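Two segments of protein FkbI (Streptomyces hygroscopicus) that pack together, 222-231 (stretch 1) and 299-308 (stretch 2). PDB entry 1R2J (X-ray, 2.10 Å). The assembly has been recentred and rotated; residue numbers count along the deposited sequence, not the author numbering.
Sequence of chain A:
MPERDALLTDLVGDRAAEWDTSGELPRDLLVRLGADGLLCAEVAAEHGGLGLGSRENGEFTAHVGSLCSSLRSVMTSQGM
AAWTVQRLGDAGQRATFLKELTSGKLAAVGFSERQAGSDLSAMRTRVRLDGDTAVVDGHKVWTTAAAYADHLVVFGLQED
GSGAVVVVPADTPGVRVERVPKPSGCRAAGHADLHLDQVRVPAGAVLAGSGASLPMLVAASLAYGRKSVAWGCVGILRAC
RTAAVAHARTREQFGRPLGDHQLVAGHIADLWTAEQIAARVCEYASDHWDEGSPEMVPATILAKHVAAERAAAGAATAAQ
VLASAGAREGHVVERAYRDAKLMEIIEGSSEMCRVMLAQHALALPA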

# COMPACT_ATOMS: atom_id res chain seq x y z
N LEU A 222 -0.79 -5.73 8.81
CA LEU A 222 0.37 -4.91 8.44
C LEU A 222 1.44 -5.74 7.75
O LEU A 222 2.25 -5.19 7.01
CB LEU A 222 0.96 -4.21 9.66
CG LEU A 222 0.27 -2.93 10.13
CD1 LEU A 222 1.00 -2.36 11.34
CD2 LEU A 222 0.28 -1.91 8.99
N ALA A 223 1.47 -7.04 8.01
CA ALA A 223 2.45 -7.92 7.38
C ALA A 223 2.27 -7.71 5.88
O ALA A 223 3.25 -7.53 5.15
CB ALA A 223 2.18 -9.38 7.75
N TYR A 224 1.03 -7.74 5.42
CA TYR A 224 0.76 -7.48 4.02
C TYR A 224 0.68 -5.97 4.07
O TYR A 224 0.25 -5.41 5.08
CB TYR A 224 -0.59 -8.07 3.58
CG TYR A 224 -0.77 -8.11 2.08
CD1 TYR A 224 -1.01 -6.95 1.36
CD2 TYR A 224 -0.65 -9.31 1.38
CE1 TYR A 224 -1.12 -6.97 -0.04
CE2 TYR A 224 -0.77 -9.35 -0.02
CZ TYR A 224 -1.00 -8.17 -0.71
OH TYR A 224 -1.09 -8.19 -2.08
N GLY A 225 1.09 -5.28 3.03
CA GLY A 225 1.05 -3.84 3.11
C GLY A 225 2.51 -3.46 3.27
O GLY A 225 3.05 -2.70 2.48
N ARG A 226 3.15 -4.00 4.31
CA ARG A 226 4.57 -3.73 4.48
C ARG A 226 5.27 -4.43 3.32
O ARG A 226 6.19 -3.89 2.72
CB ARG A 226 5.08 -4.29 5.82
CG ARG A 226 4.88 -3.31 6.95
CD ARG A 226 5.26 -3.86 8.31
NE ARG A 226 4.86 -2.90 9.33
CZ ARG A 226 4.67 -3.19 10.61
NH1 ARG A 226 4.84 -4.43 11.05
NH2 ARG A 226 4.30 -2.23 11.46
N LYS A 227 4.80 -5.63 2.99
CA LYS A 227 5.37 -6.40 1.88
C LYS A 227 5.04 -5.72 0.56
O LYS A 227 5.88 -5.61 -0.33
CB LYS A 227 4.80 -7.82 1.88
CG LYS A 227 5.25 -8.67 0.68
CD LYS A 227 4.75 -10.11 0.78
CE LYS A 227 3.26 -10.22 0.48
NZ LYS A 227 2.76 -11.61 0.64
N SER A 228 3.80 -5.24 0.45
CA SER A 228 3.33 -4.58 -0.75
C SER A 228 4.01 -3.23 -0.94
O SER A 228 4.42 -2.88 -2.04
CB SER A 228 1.81 -4.41 -0.69
OG SER A 228 1.31 -3.99 -1.95
N VAL A 229 4.13 -2.46 0.14
CA VAL A 229 4.78 -1.17 0.05
C VAL A 229 6.24 -1.35 -0.34
O VAL A 229 6.77 -0.58 -1.13
CB VAL A 229 4.71 -0.40 1.39
CG1 VAL A 229 5.71 0.78 1.37
CG2 VAL A 229 3.30 0.13 1.61
N ALA A 230 6.87 -2.39 0.20
CA ALA A 230 8.27 -2.66 -0.11
C ALA A 230 8.45 -2.90 -1.61
O ALA A 230 9.34 -2.33 -2.24
CB ALA A 230 8.76 -3.88 0.69
N TRP A 231 7.58 -3.72 -2.20
CA TRP A 231 7.66 -3.99 -3.63
C TRP A 231 7.28 -2.73 -4.41
O TRP A 231 7.81 -2.47 -5.48
CB TRP A 231 6.72 -5.15 -4.02
CG TRP A 231 7.30 -6.50 -3.73
CD1 TRP A 231 6.88 -7.38 -2.77
CD2 TRP A 231 8.40 -7.13 -4.40
NE1 TRP A 231 7.65 -8.52 -2.81
CE2 TRP A 231 8.59 -8.39 -3.80
CE3 TRP A 231 9.24 -6.75 -5.46
CZ2 TRP A 231 9.59 -9.28 -4.22
CZ3 TRP A 231 10.23 -7.64 -5.87
CH2 TRP A 231 10.39 -8.89 -5.25
N ALA A 299 11.81 -9.97 8.38
CA ALA A 299 12.30 -9.81 7.02
C ALA A 299 11.39 -8.86 6.23
O ALA A 299 11.86 -8.14 5.35
CB ALA A 299 12.37 -11.16 6.33
N THR A 300 10.11 -8.87 6.55
CA THR A 300 9.15 -8.00 5.89
C THR A 300 9.31 -6.56 6.38
O THR A 300 9.25 -5.62 5.59
CB THR A 300 7.70 -8.49 6.14
OG1 THR A 300 7.51 -9.75 5.48
CG2 THR A 300 6.69 -7.48 5.59
N ILE A 301 9.50 -6.38 7.69
CA ILE A 301 9.70 -5.04 8.25
C ILE A 301 10.98 -4.49 7.61
O ILE A 301 11.05 -3.32 7.20
CB ILE A 301 9.89 -5.09 9.78
CG1 ILE A 301 8.57 -5.46 10.48
CG2 ILE A 301 10.39 -3.74 10.28
CD1 ILE A 301 8.75 -5.89 11.94
N LEU A 302 11.98 -5.35 7.53
CA LEU A 302 13.26 -4.99 6.95
C LEU A 302 13.12 -4.55 5.49
O LEU A 302 13.67 -3.52 5.09
CB LEU A 302 14.21 -6.19 7.04
CG LEU A 302 15.57 -6.03 6.36
CD1 LEU A 302 16.37 -4.98 7.07
CD2 LEU A 302 16.30 -7.37 6.40
N ALA A 303 12.36 -5.31 4.71
CA ALA A 303 12.15 -4.99 3.30
C ALA A 303 11.46 -3.66 3.10
O ALA A 303 11.87 -2.85 2.26
CB ALA A 303 11.36 -6.09 2.63
N LYS A 304 10.39 -3.43 3.85
CA LYS A 304 9.66 -2.18 3.73
C LYS A 304 10.57 -1.02 4.09
O LYS A 304 10.66 -0.03 3.37
CB LYS A 304 8.42 -2.20 4.63
CG LYS A 304 7.56 -0.95 4.54
CD LYS A 304 7.99 0.11 5.53
CE LYS A 304 7.45 1.48 5.14
NZ LYS A 304 8.12 2.59 5.88
N HIS A 305 11.26 -1.16 5.22
CA HIS A 305 12.16 -0.12 5.72
C HIS A 305 13.24 0.29 4.72
O HIS A 305 13.36 1.46 4.35
CB HIS A 305 12.80 -0.58 7.04
CG HIS A 305 13.71 0.43 7.66
ND1 HIS A 305 13.30 1.70 7.99
CD2 HIS A 305 15.01 0.34 8.03
CE1 HIS A 305 14.31 2.36 8.54
NE2 HIS A 305 15.36 1.56 8.58
N VAL A 306 14.03 -0.69 4.27
CA VAL A 306 15.10 -0.43 3.32
C VAL A 306 14.61 0.06 1.97
O VAL A 306 15.15 1.02 1.42
CB VAL A 306 15.97 -1.68 3.11
CG1 VAL A 306 16.70 -2.04 4.40
CG2 VAL A 306 15.11 -2.83 2.68
N ALA A 307 13.59 -0.60 1.42
CA ALA A 307 13.06 -0.21 0.11
C ALA A 307 12.54 1.22 0.16
O ALA A 307 12.73 1.99 -0.78
CB ALA A 307 11.96 -1.17 -0.33
N ALA A 308 11.89 1.58 1.26
CA ALA A 308 11.35 2.92 1.40
C ALA A 308 12.45 3.97 1.52
O ALA A 308 12.43 4.96 0.78
CB ALA A 308 10.42 2.98 2.62

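Two helical segments, far apart in sequence, lie side by side here with their N-to-C directions 35° apart and their axes 7.9 Å apart at closest approach. That is a tight spacing for two helices. In register, the CA atoms of Ala230 and Lys304 are 4.1 Å apart, and those of Lys227 and Thr300 5.7 Å. No hydrogen bond crosses between the stretches, so the contact of 397 Å² rests on shape and van der Waals packing.

Each helix satisfies its backbone polar groups largely within itself. In the second, the i to i+4 ladder is regular, as in Lys304 N to Thr300 O at 3.0 Å. The first is kinked, the N atoms of Gly225 and Ser228 lacking a bond to the turn before. Gly225 has phi/psi of 106/-57, at which a CB would be jammed against the carbonyl oxygen of the preceding residue; glycine alone is comfortable there. Beyond it the helix resumes, with Val229 N to Gly225 O at 2.6 Å.

The apolar centre is built from alanines. Ala230 CB points toward the other helix and lies 3.9 Å from Ala303 CB and 4.3 Å from Ala307 CB, and it also rests on the backbone, 3.6 Å from Ala303 C and 3.6 Å from Lys304 N. A lone methyl group fills this space while letting the two backbones approach.

Several contacts set carbon against a backbone carbonyl. Ala307 CB sits 3.4 Å from Ala230 O, Lys304 CB lies 3.4 Å from Arg226 O, and Thr300 CG2 is 3.5 Å from Ala223 O. These are packing contacts, and the carbonyls of Ala223 and Arg226 keep their helical hydrogen bonds to Lys227 N and Ala230 N.

Three residues with polar ends, Thr300, Arg226 and Lys304, also lend carbon atoms to the contact. Thr300, with chi1 in the m well, also places CG2 3.6 Å from Arg226 CB, while its OG1 is hydrogen-bonded elsewhere in the structure. The CA-to-CB bond of Arg226 points toward the second helix; with chi2 and chi3 both t, the chain runs on until NH1 lies 3.9 Å from Ile301 CG1. The guanidinium thus borders an aliphatic chain, and its NE finds a hydrogen bond elsewhere. Lys304 differs: its CG lies 4.1 Å from Val229 CG1, but the end of its chain leads away, and NZ is bonded elsewhere. Long side chains of this kind suit a buried contact because their methylenes can pack while their polar ends find partners.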